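Halogenase PltM (Pseudomonas fluorescens, PDB 6BZN) halogenates phenolic substrates, working as a chlorinase, brominase or iodinase, and binds FAD through a Rossmann-type domain. Local coordinates at residues A[25-30]-A[187-192]; A[50-55]-A[160-165]; A[195-200]-A[336-341]; A[332-337]-A[376-381]. All blocks are in the same frame, centred on the assembly; numbering follows the deposited sequence. Where two conformers were deposited one is given.

Contact 1: A[25-30]-A[187-192]. With CA (calcium ion), chain E.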
loop_
_atom_site.group_PDB
_atom_site.type_symbol
_atom_site.label_atom_id
_atom_site.label_comp_id
_atom_site.label_asym_id
_atom_site.label_seq_id
_atom_site.Cartn_x
_atom_site.Cartn_y
_atom_site.Cartn_z
ATOM N N ASP A 25 20.673 8.853 18.509
ATOM C CA ASP A 25 19.330 9.212 18.983
ATOM C C ASP A 25 18.347 8.096 18.662
ATOM O O ASP A 25 17.601 7.658 19.529
ATOM C CB ASP A 25 18.850 10.521 18.366
ATOM C CG ASP A 25 19.657 11.712 18.846
ATOM O OD1 ASP A 25 19.537 12.054 20.036
ATOM O OD2 ASP A 25 20.428 12.263 18.037
ATOM N N VAL A 26 18.370 7.635 17.409
ATOM C CA VAL A 26 17.440 6.626 16.916
ATOM C C VAL A 26 18.158 5.547 16.097
ATOM O O VAL A 26 19.008 5.852 15.256
ATOM C CB VAL A 26 16.329 7.263 16.046
ATOM C CG1 VAL A 26 15.285 6.228 15.641
ATOM C CG2 VAL A 26 15.661 8.413 16.779
ATOM N N ILE A 27 17.807 4.292 16.358
ATOM C CA ILE A 27 18.161 3.169 15.502
ATOM C C ILE A 27 16.919 2.788 14.701
ATOM O O ILE A 27 15.798 2.724 15.242
ATOM C CB ILE A 27 18.709 1.982 16.314
ATOM C CG1 ILE A 27 20.106 2.330 16.830
ATOM C CG2 ILE A 27 18.798 0.717 15.470
ATOM C CD1 ILE A 27 20.583 1.478 17.986
ATOM N N ILE A 28 17.116 2.560 13.406
ATOM C CA ILE A 28 16.051 2.156 12.497
ATOM C C ILE A 28 16.428 0.799 11.915
ATOM O O ILE A 28 17.498 0.667 11.335
ATOM C CB ILE A 28 15.862 3.167 11.356
ATOM C CG1 ILE A 28 15.446 4.528 11.923
ATOM C CG2 ILE A 28 14.775 2.702 10.385
ATOM C CD1 ILE A 28 15.453 5.646 10.913
ATOM N N ILE A 29 15.567 -0.199 12.092
ATOM C CA ILE A 29 15.761 -1.511 11.487
ATOM C C ILE A 29 15.051 -1.513 10.131
ATOM O O ILE A 29 13.842 -1.300 10.070
ATOM C CB ILE A 29 15.210 -2.655 12.357
ATOM C CG1 ILE A 29 15.792 -2.609 13.779
ATOM C CG2 ILE A 29 15.567 -4.008 11.745
ATOM C CD1 ILE A 29 14.915 -3.341 14.766
ATOM N N GLY A 30 15.805 -1.769 9.059
ATOM C CA GLY A 30 15.283 -1.818 7.690
ATOM C C GLY A 30 15.702 -0.603 6.873
ATOM O O GLY A 30 15.502 0.539 7.291
ATOM N N ALA A 187 18.416 6.184 22.024
ATOM C CA ALA A 187 17.270 6.539 22.852
ATOM C C ALA A 187 15.997 5.790 22.445
ATOM O O ALA A 187 15.094 5.628 23.275
ATOM C CB ALA A 187 17.026 8.037 22.818
ATOM N N PHE A 188 15.923 5.343 21.190
ATOM C CA PHE A 188 14.663 4.865 20.601
ATOM C C PHE A 188 14.960 3.976 19.396
ATOM O O PHE A 188 15.947 4.206 18.679
ATOM C CB PHE A 188 13.854 6.068 20.142
ATOM C CG PHE A 188 12.383 5.808 19.920
ATOM C CD1 PHE A 188 11.530 5.608 20.992
ATOM C CD2 PHE A 188 11.841 5.850 18.640
ATOM C CE1 PHE A 188 10.166 5.417 20.802
ATOM C CE2 PHE A 188 10.478 5.678 18.436
ATOM C CZ PHE A 188 9.638 5.456 19.516
ATOM N N ILE A 189 14.115 2.976 19.179
ATOM C CA ILE A 189 14.280 2.067 18.032
ATOM C C ILE A 189 12.987 2.022 17.209
ATOM O O ILE A 189 11.898 1.884 17.754
ATOM C CB ILE A 189 14.794 0.666 18.455
ATOM C CG1 ILE A 189 15.107 -0.192 17.226
ATOM C CG2 ILE A 189 13.837 -0.086 19.378
ATOM C CD1 ILE A 189 16.107 -1.305 17.516
ATOM N N ILE A 190 13.126 2.189 15.899
ATOM C CA ILE A 190 12.001 2.117 14.965
ATOM C C ILE A 190 12.171 0.870 14.112
ATOM O O ILE A 190 13.198 0.702 13.462
ATOM C CB ILE A 190 11.928 3.365 14.075
ATOM C CG1 ILE A 190 11.678 4.582 14.956
ATOM C CG2 ILE A 190 10.815 3.244 13.028
ATOM C CD1 ILE A 190 11.864 5.905 14.250
ATOM N N ASP A 191 11.169 -0.002 14.125
ATOM C CA ASP A 191 11.179 -1.178 13.281
ATOM C C ASP A 191 10.516 -0.850 11.946
ATOM O O ASP A 191 9.277 -0.791 11.846
ATOM C CB ASP A 191 10.465 -2.358 13.933
ATOM C CG ASP A 191 10.769 -3.681 13.240
ATOM O OD1 ASP A 191 11.086 -3.697 12.024
ATOM O OD2 ASP A 191 10.710 -4.722 13.937
ATOM N N ALA A 192 11.351 -0.688 10.927
ATOM C CA ALA A 192 10.914 -0.379 9.571
ATOM C C ALA A 192 11.059 -1.600 8.668
ATOM O O ALA A 192 11.082 -1.472 7.446
ATOM C CB ALA A 192 11.733 0.791 9.027
HETATM CA CA CA E . 21.565 13.589 19.563
HETATM O O HOH W 1 22.412 11.557 20.364
#
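Ile27 and Ile189 face each other in two neighbouring parallel strands of the Rossmann-type sheet, 26-29 and 188-191, and Ile27 is bonded through both its backbone N and its backbone O. Ile27 N donates to Phe188 O (3.0 Å), while Ile27 O accepts from Ile190 N at 2.8 Å, nearly straight at 168°. The ladder continues with Ile29 N to Ile190 O (2.9 Å). It closes with Ala192 N to Ile29 O (2.7 Å), which is more bent at 135°. The backbones of Val26, Ile28 and Gly30 bond to strand 49-52 on the other edge. Past the last rung comes Gly30, where a side chain would run into Ala192 O. Asp25, at the other end, holds the calcium ion with both carboxylate oxygens, OD2 at 2.3 Å; OD2 also accepts from Asn48 N. Asp191 OD1 accepts from Ala193 N, with OD2 turned to Ser197. Ile189 has CG1 anti to its backbone N (chi1 -173°), which carries CD1 over to strand 26-29, against Ile29 CD1 (3.6 Å) and Ile27 CG2 (3.9 Å). An alanine here takes away the CD1 methyl that Ile29 and Ile27 pack on and is likely to open a gap in the apolar layer. On the opposite face Val26 CG1 packs on Ile190 CD1 (3.7 Å). Helix 198-203 covers the face of Ile29 and Ile189 through Pro198 and Leu199, and helices 33-44 and 352-374 cover that of Val26, Ile28 and Ile190.

Contact 2: A[50-55]-A[160-165]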
loop_
_atom_site.group_PDB
_atom_site.type_symbol
_atom_site.label_atom_id
_atom_site.label_comp_id
_atom_site.label_asym_id
_atom_site.label_seq_id
_atom_site.Cartn_x
_atom_site.Cartn_y
_atom_site.Cartn_z
ATOM N N LEU A 50 20.995 5.756 13.011
ATOM C CA LEU A 50 21.666 4.574 12.497
ATOM C C LEU A 50 20.621 3.642 11.907
ATOM O O LEU A 50 19.693 3.204 12.616
ATOM C CB LEU A 50 22.414 3.833 13.599
ATOM C CG LEU A 50 23.120 2.539 13.159
ATOM C CD1 LEU A 50 24.138 2.818 12.051
ATOM C CD2 LEU A 50 23.778 1.873 14.359
ATOM N N ILE A 51 20.775 3.351 10.616
ATOM C CA ILE A 51 19.927 2.408 9.923
ATOM C C ILE A 51 20.657 1.074 9.808
ATOM O O ILE A 51 21.773 1.024 9.284
ATOM C CB ILE A 51 19.555 2.928 8.519
ATOM C CG1 ILE A 51 18.832 4.267 8.635
ATOM C CG2 ILE A 51 18.697 1.920 7.772
ATOM C CD1 ILE A 51 18.611 4.955 7.307
ATOM N N LEU A 52 20.016 0.008 10.274
ATOM C CA LEU A 52 20.576 -1.354 10.248
ATOM C C LEU A 52 19.754 -2.225 9.343
ATOM O O LEU A 52 18.544 -2.187 9.431
ATOM C CB LEU A 52 20.516 -1.959 11.645
ATOM C CG LEU A 52 21.306 -1.236 12.723
ATOM C CD1 LEU A 52 21.067 -1.906 14.071
ATOM C CD2 LEU A 52 22.795 -1.182 12.382
ATOM N N ASP A 53 20.390 -3.019 8.482
ATOM C CA ASP A 53 19.655 -3.973 7.649
ATOM C C ASP A 53 20.463 -5.248 7.472
ATOM O O ASP A 53 21.671 -5.178 7.208
ATOM C CB ASP A 53 19.361 -3.371 6.267
ATOM C CG ASP A 53 18.177 -4.056 5.555
ATOM O OD1 ASP A 53 17.918 -5.264 5.795
ATOM O OD2 ASP A 53 17.495 -3.370 4.755
ATOM N N SER A 54 19.794 -6.392 7.583
ATOM C CA SER A 54 20.442 -7.685 7.331
ATOM C C SER A 54 20.635 -7.916 5.838
ATOM O O SER A 54 21.512 -8.678 5.428
ATOM C CB SER A 54 19.660 -8.844 7.953
ATOM O OG SER A 54 18.351 -8.905 7.421
ATOM N N ALA A 55 19.809 -7.263 5.024
ATOM C CA ALA A 55 19.923 -7.364 3.575
ATOM C C ALA A 55 20.869 -6.279 3.060
ATOM O O ALA A 55 21.429 -5.497 3.840
ATOM C CB ALA A 55 18.547 -7.219 2.947
ATOM N N GLN A 160 24.715 -2.180 6.290
ATOM C CA GLN A 160 24.060 -3.220 5.509
ATOM C C GLN A 160 24.677 -4.571 5.803
ATOM O O GLN A 160 25.788 -4.650 6.338
ATOM C CB GLN A 160 24.272 -2.942 4.021
ATOM C CG GLN A 160 23.817 -1.575 3.562
ATOM C CD GLN A 160 22.420 -1.617 2.998
ATOM O OE1 GLN A 160 22.238 -1.996 1.846
ATOM N NE2 GLN A 160 21.429 -1.244 3.803
ATOM N N ASN A 161 23.961 -5.632 5.436
ATOM C CA ASN A 161 24.475 -7.000 5.560
ATOM C C ASN A 161 24.935 -7.363 6.982
ATOM O O ASN A 161 25.907 -8.092 7.157
ATOM C CB ASN A 161 25.607 -7.216 4.535
ATOM C CG ASN A 161 25.842 -8.674 4.228
ATOM O OD1 ASN A 161 24.925 -9.487 4.298
ATOM N ND2 ASN A 161 27.077 -9.013 3.869
ATOM N N ILE A 162 24.242 -6.824 7.990
ATOM C CA ILE A 162 24.605 -7.058 9.401
ATOM C C ILE A 162 23.715 -8.132 9.993
ATOM O O ILE A 162 22.733 -8.543 9.386
ATOM C CB ILE A 162 24.611 -5.772 10.286
ATOM C CG1 ILE A 162 23.297 -4.980 10.232
ATOM C CG2 ILE A 162 25.767 -4.869 9.898
ATOM C CD1 ILE A 162 22.118 -5.646 10.910
ATOM N N LYS A 163 24.085 -8.606 11.168
ATOM C CA LYS A 163 23.288 -9.574 11.895
ATOM C C LYS A 163 23.064 -9.016 13.292
ATOM O O LYS A 163 24.011 -8.788 14.034
ATOM C CB LYS A 163 24.006 -10.936 11.924
ATOM C CG LYS A 163 23.345 -12.028 12.769
ATOM C CD LYS A 163 21.841 -12.136 12.537
ATOM C CE LYS A 163 21.309 -13.552 12.747
ATOM N NZ LYS A 163 21.401 -14.027 14.155
ATOM N N ILE A 164 21.805 -8.746 13.615
ATOM C CA ILE A 164 21.427 -8.292 14.941
ATOM C C ILE A 164 21.359 -9.517 15.834
ATOM O O ILE A 164 20.619 -10.444 15.538
ATOM C CB ILE A 164 20.059 -7.578 14.928
ATOM C CG1 ILE A 164 20.165 -6.263 14.155
ATOM C CG2 ILE A 164 19.567 -7.314 16.351
ATOM C CD1 ILE A 164 18.833 -5.723 13.684
ATOM N N GLU A 165 22.127 -9.507 16.917
ATOM C CA GLU A 165 22.158 -10.612 17.875
ATOM C C GLU A 165 21.130 -10.476 18.988
ATOM O O GLU A 165 20.566 -11.467 19.417
ATOM C CB GLU A 165 23.556 -10.751 18.463
ATOM C CG GLU A 165 24.587 -11.065 17.384
ATOM C CD GLU A 165 25.789 -11.814 17.907
ATOM O OE1 GLU A 165 26.317 -12.660 17.147
ATOM O OE2 GLU A 165 26.195 -11.557 19.068
HETATM O O HOH W 2 21.273 -0.332 6.368
HETATM O O HOH W 3 22.996 -10.552 7.242
#
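The FAD-binding site seen in this protein includes Asp53, whose backbone is tied here to the loop at Asn161 and Ile162. Asp53 O accepts from Ile162 N at 3.2 Å, almost straight at 174°, with the donor slightly tilted from the carbonyl plane. Two residues on, Ala55 O takes Asn161 N at 3.0 Å from well above its carbonyl plane (46° out of it). The Asp53 side chain braces this bend in an Asx turn: OD1 accepts from Ala55 N (2.9 Å), above the carboxylate plane, while OD2 meets Ser31 OG and forms a salt bridge with Arg59. Asp53 follows the second strand of the Rossmann-type sheet, 49-52, where an acidic residue commonly holds the ribose of the dinucleotide; the same role is likely here. The partner loop leads from the outermost strand 157-159 of that sheet into the separate antiparallel sheet that begins with strand 164-170. At its centre Ile162 has CG1 in the crowded position between backbone N and carbonyl carbon (chi1 54°), which lays CG1 on Asp53 O at 3.4 Å; from there CD1 reaches Leu52 CB (4.1 Å). A water bridges the two segments, donating to Ser54 O (3.0 Å) and Ile162 O (2.9 Å). Further along, Leu52 CD1 and Ile164 CD1 come within 4.4 Å of each other, and both side chains also touch Val176.

Contact 3: A[195-200]-A[336-341]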
loop_
_atom_site.group_PDB
_atom_site.type_symbol
_atom_site.label_atom_id
_atom_site.label_comp_id
_atom_site.label_asym_id
_atom_site.label_seq_id
_atom_site.Cartn_x
_atom_site.Cartn_y
_atom_site.Cartn_z
ATOM N N GLN A 195 7.606 -8.442 7.242
ATOM C CA GLN A 195 7.182 -9.631 7.975
ATOM C C GLN A 195 8.299 -10.148 8.898
ATOM O O GLN A 195 7.997 -10.817 9.884
ATOM C CB GLN A 195 6.650 -10.753 7.050
ATOM C CG GLN A 195 5.619 -11.632 7.765
ATOM C CD GLN A 195 5.015 -12.743 6.915
ATOM O OE1 GLN A 195 4.307 -12.486 5.933
ATOM N NE2 GLN A 195 5.255 -13.990 7.315
ATOM N N GLY A 196 9.561 -9.803 8.599
ATOM C CA GLY A 196 10.707 -10.145 9.458
ATOM C C GLY A 196 11.036 -9.191 10.605
ATOM O O GLY A 196 12.141 -9.223 11.135
ATOM N N SER A 197 10.086 -8.347 10.995
ATOM C CA SER A 197 10.234 -7.460 12.161
ATOM C C SER A 197 10.792 -8.206 13.404
ATOM O O SER A 197 10.068 -8.992 14.019
ATOM C CB SER A 197 8.875 -6.834 12.489
ATOM O OG SER A 197 8.851 -6.244 13.781
ATOM N N PRO A 198 12.074 -7.966 13.768
ATOM C CA PRO A 198 12.664 -8.681 14.916
ATOM C C PRO A 198 12.146 -8.178 16.274
ATOM O O PRO A 198 12.164 -8.934 17.262
ATOM C CB PRO A 198 14.159 -8.400 14.764
ATOM C CG PRO A 198 14.190 -7.038 14.154
ATOM C CD PRO A 198 13.019 -6.977 13.202
ATOM N N LEU A 199 11.687 -6.923 16.315
ATOM C CA LEU A 199 10.970 -6.403 17.465
ATOM C C LEU A 199 9.630 -7.048 17.570
ATOM O O LEU A 199 9.201 -7.364 18.659
ATOM C CB LEU A 199 10.761 -4.883 17.409
ATOM C CG LEU A 199 11.927 -4.033 17.877
ATOM C CD1 LEU A 199 11.566 -2.582 17.707
ATOM C CD2 LEU A 199 12.256 -4.333 19.333
ATOM N N SER A 200 8.943 -7.225 16.442
ATOM C CA SER A 200 7.658 -7.871 16.497
ATOM C C SER A 200 7.812 -9.273 17.073
ATOM O O SER A 200 7.050 -9.649 17.962
ATOM C CB SER A 200 6.955 -7.930 15.138
ATOM O OG SER A 200 5.747 -8.671 15.240
ATOM N N PHE A 336 10.219 2.215 21.703
ATOM C CA PHE A 336 10.129 1.668 20.355
ATOM C C PHE A 336 8.853 2.066 19.649
ATOM O O PHE A 336 7.865 2.450 20.268
ATOM C CB PHE A 336 10.244 0.141 20.348
ATOM C CG PHE A 336 9.040 -0.562 20.915
ATOM C CD1 PHE A 336 7.963 -0.896 20.105
ATOM C CD2 PHE A 336 8.978 -0.876 22.263
ATOM C CE1 PHE A 336 6.853 -1.553 20.621
ATOM C CE2 PHE A 336 7.867 -1.529 22.786
ATOM C CZ PHE A 336 6.802 -1.860 21.966
ATOM N N CYS A 337 8.910 1.953 18.328
ATOM C CA CYS A 337 7.729 2.018 17.485
ATOM C C CYS A 337 7.936 1.051 16.330
ATOM O O CYS A 337 9.029 0.993 15.740
ATOM C CB CYS A 337 7.496 3.429 16.961
ATOM S SG CYS A 337 6.201 3.532 15.689
ATOM N N LEU A 338 6.895 0.272 16.045
ATOM C CA LEU A 338 6.832 -0.536 14.843
ATOM C C LEU A 338 6.133 0.290 13.780
ATOM O O LEU A 338 5.026 0.779 13.997
ATOM C CB LEU A 338 6.030 -1.819 15.068
ATOM C CG LEU A 338 6.695 -2.998 15.773
ATOM C CD1 LEU A 338 7.435 -2.610 17.025
ATOM C CD2 LEU A 338 5.672 -4.089 16.039
ATOM N N LEU A 339 6.778 0.443 12.633
ATOM C CA LEU A 339 6.102 1.033 11.490
ATOM C C LEU A 339 5.059 0.049 10.932
ATOM O O LEU A 339 5.008 -1.121 11.344
ATOM C CB LEU A 339 7.120 1.479 10.441
ATOM C CG LEU A 339 7.933 2.730 10.770
ATOM C CD1 LEU A 339 8.818 3.047 9.570
ATOM C CD2 LEU A 339 7.084 3.939 11.117
ATOM N N PRO A 340 4.188 0.520 10.015
ATOM C CA PRO A 340 3.058 -0.340 9.620
ATOM C C PRO A 340 3.376 -1.724 9.096
ATOM O O PRO A 340 2.737 -2.666 9.545
ATOM C CB PRO A 340 2.341 0.499 8.570
ATOM C CG PRO A 340 2.534 1.880 9.099
ATOM C CD PRO A 340 3.969 1.903 9.561
ATOM N N GLN A 341 4.355 -1.890 8.211
ATOM C CA GLN A 341 4.686 -3.249 7.730
ATOM C C GLN A 341 5.078 -4.220 8.850
ATOM O O GLN A 341 4.754 -5.414 8.783
ATOM C CB GLN A 341 5.814 -3.228 6.699
ATOM C CG GLN A 341 5.443 -2.654 5.358
ATOM C CD GLN A 341 4.568 -3.583 4.518
ATOM O OE1 GLN A 341 3.461 -3.207 4.127
ATOM N NE2 GLN A 341 5.074 -4.783 4.206
#
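Ser197 OG, which lies beside Leu338, is gripped by Ser200 N at 2.8 Å and by Asp191 OD2, although its place is somewhat doubtful because it is modelled too near Ser200 CB, and its very short distance to Asp191 OD2 is doubtful with it. Ser197 is the N-cap residue of helix 198-203, and the bond from Ser200 N is its capping bond; the helix follows strand 188-191 of the Rossmann-type sheet and lies over strand 336-338, the outermost strand on this side. Asp191 OD2, at the end of the neighbouring strand, also takes a weak bond from Leu199 N, so one carboxylate ties the strand end to the first turn of the helix. Two residues of strand 336-338, Phe336 and Leu338, face this turn, whereas Cys337 between them faces Leu364 of helix 352-374. Leu199 carries the packing. Its CG lies beside the backbone N (chi1 -83°) and sends CD1 down to the strand, where it meets Phe336 CB at 4.0 Å and Leu338 CD1 at 4.2 Å. The contact is wholly apolar at this end, with the Phe336 ring itself running on toward Leu203. Beyond Leu338 the two segments run on toward the FAD-binding region: Gly196 and Gln341 both line FAD sites seen in this protein, and Gln341 O accepts from Tyr326 OH. Leu338 spreads its two branches under consecutive helix residues, CD1 lying 4.0 Å from Leu199 CB and CD2 lying 4.1 Å from Ser200 CB.

Contact 4: A[332-337]-A[376-381]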
loop_
_atom_site.group_PDB
_atom_site.type_symbol
_atom_site.label_atom_id
_atom_site.label_comp_id
_atom_site.label_asym_id
_atom_site.label_seq_id
_atom_site.Cartn_x
_atom_site.Cartn_y
_atom_site.Cartn_z
ATOM N N VAL A 332 3.605 0.565 19.831
ATOM C CA VAL A 332 4.504 1.566 20.387
ATOM C C VAL A 332 4.756 1.231 21.847
ATOM O O VAL A 332 3.910 0.626 22.514
ATOM C CB VAL A 332 3.944 3.001 20.255
ATOM C CG1 VAL A 332 3.687 3.355 18.792
ATOM C CG2 VAL A 332 2.659 3.187 21.053
ATOM N N GLY A 333 5.925 1.631 22.327
ATOM C CA GLY A 333 6.259 1.577 23.757
ATOM C C GLY A 333 7.033 2.813 24.134
ATOM O O GLY A 333 7.183 3.728 23.330
ATOM N N ASP A 334 7.556 2.829 25.359
ATOM C CA ASP A 334 8.416 3.916 25.818
ATOM C C ASP A 334 9.590 4.133 24.854
ATOM O O ASP A 334 9.944 5.274 24.558
ATOM C CB ASP A 334 8.995 3.607 27.220
ATOM C CG ASP A 334 7.943 3.628 28.331
ATOM O OD1 ASP A 334 6.774 3.983 28.077
ATOM O OD2 ASP A 334 8.296 3.279 29.477
ATOM N N ARG A 335 10.184 3.029 24.394
ATOM C CA ARG A 335 11.449 3.075 23.645
ATOM C C ARG A 335 11.410 2.485 22.237
ATOM O O ARG A 335 12.468 2.315 21.624
ATOM C CB ARG A 335 12.548 2.368 24.455
ATOM C CG ARG A 335 12.824 2.998 25.817
ATOM C CD ARG A 335 13.561 4.310 25.644
ATOM N NE ARG A 335 13.885 4.981 26.903
ATOM C CZ ARG A 335 14.727 6.015 27.016
ATOM N NH1 ARG A 335 15.361 6.514 25.954
ATOM N NH2 ARG A 335 14.949 6.561 28.214
ATOM N N PHE A 336 10.219 2.215 21.703
ATOM C CA PHE A 336 10.129 1.668 20.355
ATOM C C PHE A 336 8.853 2.066 19.649
ATOM O O PHE A 336 7.865 2.450 20.268
ATOM C CB PHE A 336 10.244 0.141 20.348
ATOM C CG PHE A 336 9.040 -0.562 20.915
ATOM C CD1 PHE A 336 7.963 -0.896 20.105
ATOM C CD2 PHE A 336 8.978 -0.876 22.263
ATOM C CE1 PHE A 336 6.853 -1.553 20.621
ATOM C CE2 PHE A 336 7.867 -1.529 22.786
ATOM C CZ PHE A 336 6.802 -1.860 21.966
ATOM N N CYS A 337 8.910 1.953 18.328
ATOM C CA CYS A 337 7.729 2.018 17.485
ATOM C C CYS A 337 7.936 1.051 16.330
ATOM O O CYS A 337 9.029 0.993 15.740
ATOM C CB CYS A 337 7.496 3.429 16.961
ATOM S SG CYS A 337 6.201 3.532 15.689
ATOM N N ARG A 376 12.070 12.913 26.911
ATOM C CA ARG A 376 10.968 12.190 27.525
ATOM C C ARG A 376 10.579 11.069 26.580
ATOM O O ARG A 376 10.279 11.319 25.414
ATOM C CB ARG A 376 9.782 13.124 27.767
ATOM C CG ARG A 376 10.016 14.123 28.893
ATOM C CD ARG A 376 9.173 15.386 28.730
ATOM N NE ARG A 376 7.735 15.103 28.631
ATOM C CZ ARG A 376 6.998 15.075 27.510
ATOM N NH1 ARG A 376 7.521 15.322 26.301
ATOM N NH2 ARG A 376 5.699 14.794 27.598
ATOM N N TRP A 377 10.602 9.845 27.089
ATOM C CA TRP A 377 10.344 8.654 26.287
ATOM C C TRP A 377 9.319 7.773 26.983
ATOM O O TRP A 377 9.657 6.865 27.753
ATOM C CB TRP A 377 11.654 7.919 26.049
ATOM C CG TRP A 377 12.642 8.743 25.282
ATOM C CD1 TRP A 377 13.668 9.487 25.791
ATOM C CD2 TRP A 377 12.683 8.923 23.866
ATOM N NE1 TRP A 377 14.359 10.102 24.775
ATOM C CE2 TRP A 377 13.774 9.776 23.582
ATOM C CE3 TRP A 377 11.914 8.437 22.805
ATOM C CZ2 TRP A 377 14.110 10.153 22.279
ATOM C CZ3 TRP A 377 12.250 8.821 21.502
ATOM C CH2 TRP A 377 13.335 9.662 21.253
ATOM N N GLN A 378 8.054 8.066 26.709
ATOM C CA GLN A 378 6.928 7.352 27.302
ATOM C C GLN A 378 5.935 6.936 26.219
ATOM O O GLN A 378 5.655 7.713 25.290
ATOM C CB GLN A 378 6.224 8.242 28.324
ATOM C CG GLN A 378 7.101 8.652 29.509
ATOM C CD GLN A 378 7.350 7.494 30.466
ATOM O OE1 GLN A 378 6.406 6.919 30.996
ATOM N NE2 GLN A 378 8.613 7.146 30.689
ATOM N N ARG A 379 5.389 5.733 26.368
ATOM C CA ARG A 379 4.419 5.169 25.426
ATOM C C ARG A 379 3.316 6.157 25.050
ATOM O O ARG A 379 2.968 6.283 23.870
ATOM C CB ARG A 379 3.800 3.896 26.015
ATOM C CG ARG A 379 2.586 3.347 25.266
ATOM C CD ARG A 379 2.142 1.988 25.783
ATOM N NE ARG A 379 0.732 1.758 25.465
ATOM C CZ ARG A 379 0.272 1.347 24.279
ATOM N NH1 ARG A 379 1.096 1.088 23.260
ATOM N NH2 ARG A 379 -1.026 1.188 24.109
ATOM N N GLU A 380 2.758 6.847 26.046
ATOM C CA GLU A 380 1.622 7.737 25.806
ATOM C C GLU A 380 1.917 8.853 24.791
ATOM O O GLU A 380 1.014 9.293 24.089
ATOM C CB GLU A 380 1.083 8.319 27.132
ATOM C CG GLU A 380 -0.324 8.929 27.056
ATOM C CD GLU A 380 -1.462 7.936 26.764
ATOM O OE1 GLU A 380 -1.252 6.694 26.764
ATOM O OE2 GLU A 380 -2.597 8.413 26.527
ATOM N N GLN A 381 3.180 9.271 24.673
ATOM C CA GLN A 381 3.567 10.267 23.671
ATOM C C GLN A 381 3.312 9.782 22.251
ATOM O O GLN A 381 3.135 10.588 21.363
ATOM C CB GLN A 381 5.054 10.632 23.792
ATOM C CG GLN A 381 5.433 11.350 25.085
ATOM C CD GLN A 381 6.922 11.232 25.406
ATOM O OE1 GLN A 381 7.304 10.814 26.507
ATOM N NE2 GLN A 381 7.768 11.559 24.439
HETATM O O HOH W 4 5.084 4.402 29.920
HETATM O O HOH W 5 11.810 5.059 29.002
#
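Val332 O accepts from Arg379 NH1 at 2.9 Å; the oxygen lies in the guanidinium plane, while the nitrogen stands above the carbonyl plane (37° out of it). Val332 CG2 lies against the same nitrogen (3.4 Å), which also has a salt bridge to Glu386. At Gly333 the chain turns, with its N bonded to Phe336 O and set over the face of the Phe336 ring. A side chain on Gly333 would strike that ring, and the carbonyl carbon of Gly333 sits 3.7 Å from Arg379 CA. Asp334 OD1 takes Arg379 N at 2.8 Å on its anti side, while a water, rather close to OD1, joins it to Gln378 OE1. This turn leads into 336-338, the outermost strand of the Rossmann-type sheet, and segment 376-381 connects helix 352-374 to helix 383-406. An alanine in place of Asp334 would probably leave Arg379 N without its acceptor and the short 3-10 turn less firmly held. Arg335, bent at its second torsion (chi2 -73°), lays its guanidinium along Trp377, CB under its centre and NH1 over one face of the indole, the planes 18° apart. NH1 is 3.4 Å from Trp377 CD1 and donates to Ala187 O, while NH2 reaches Asp171 O; these bonds fix the rotation of the group. A water links Arg335 NE to Trp377 O. Within segment 376-381, Gln381 NE2 donates to Arg376 O at 2.7 Å.

How the contacts relate
All four contacts draw on one Rossmann-type sheet. Contacts 1 and 2 meet on strands 24-29 and 49-52, where Ile28 N lies 2.8 Å from Leu50 O, their centres about 11 Å apart. On the other edge of contact 1, Asp191 N reaches Cys337 O (2.9 Å); Cys337, with Phe336, belongs to both contacts 3 and 4, and the centres of these two lie about 14 Å apart. Known FAD-binding residues gather at the carboxyl ends of the strands: Asp53 in contact 2, Gly196 and Gln341 in contact 3. The calcium held by Asp25 of contact 1 is at the opposite end, with the Trp377 side chain of contact 4 about 9 Å from it.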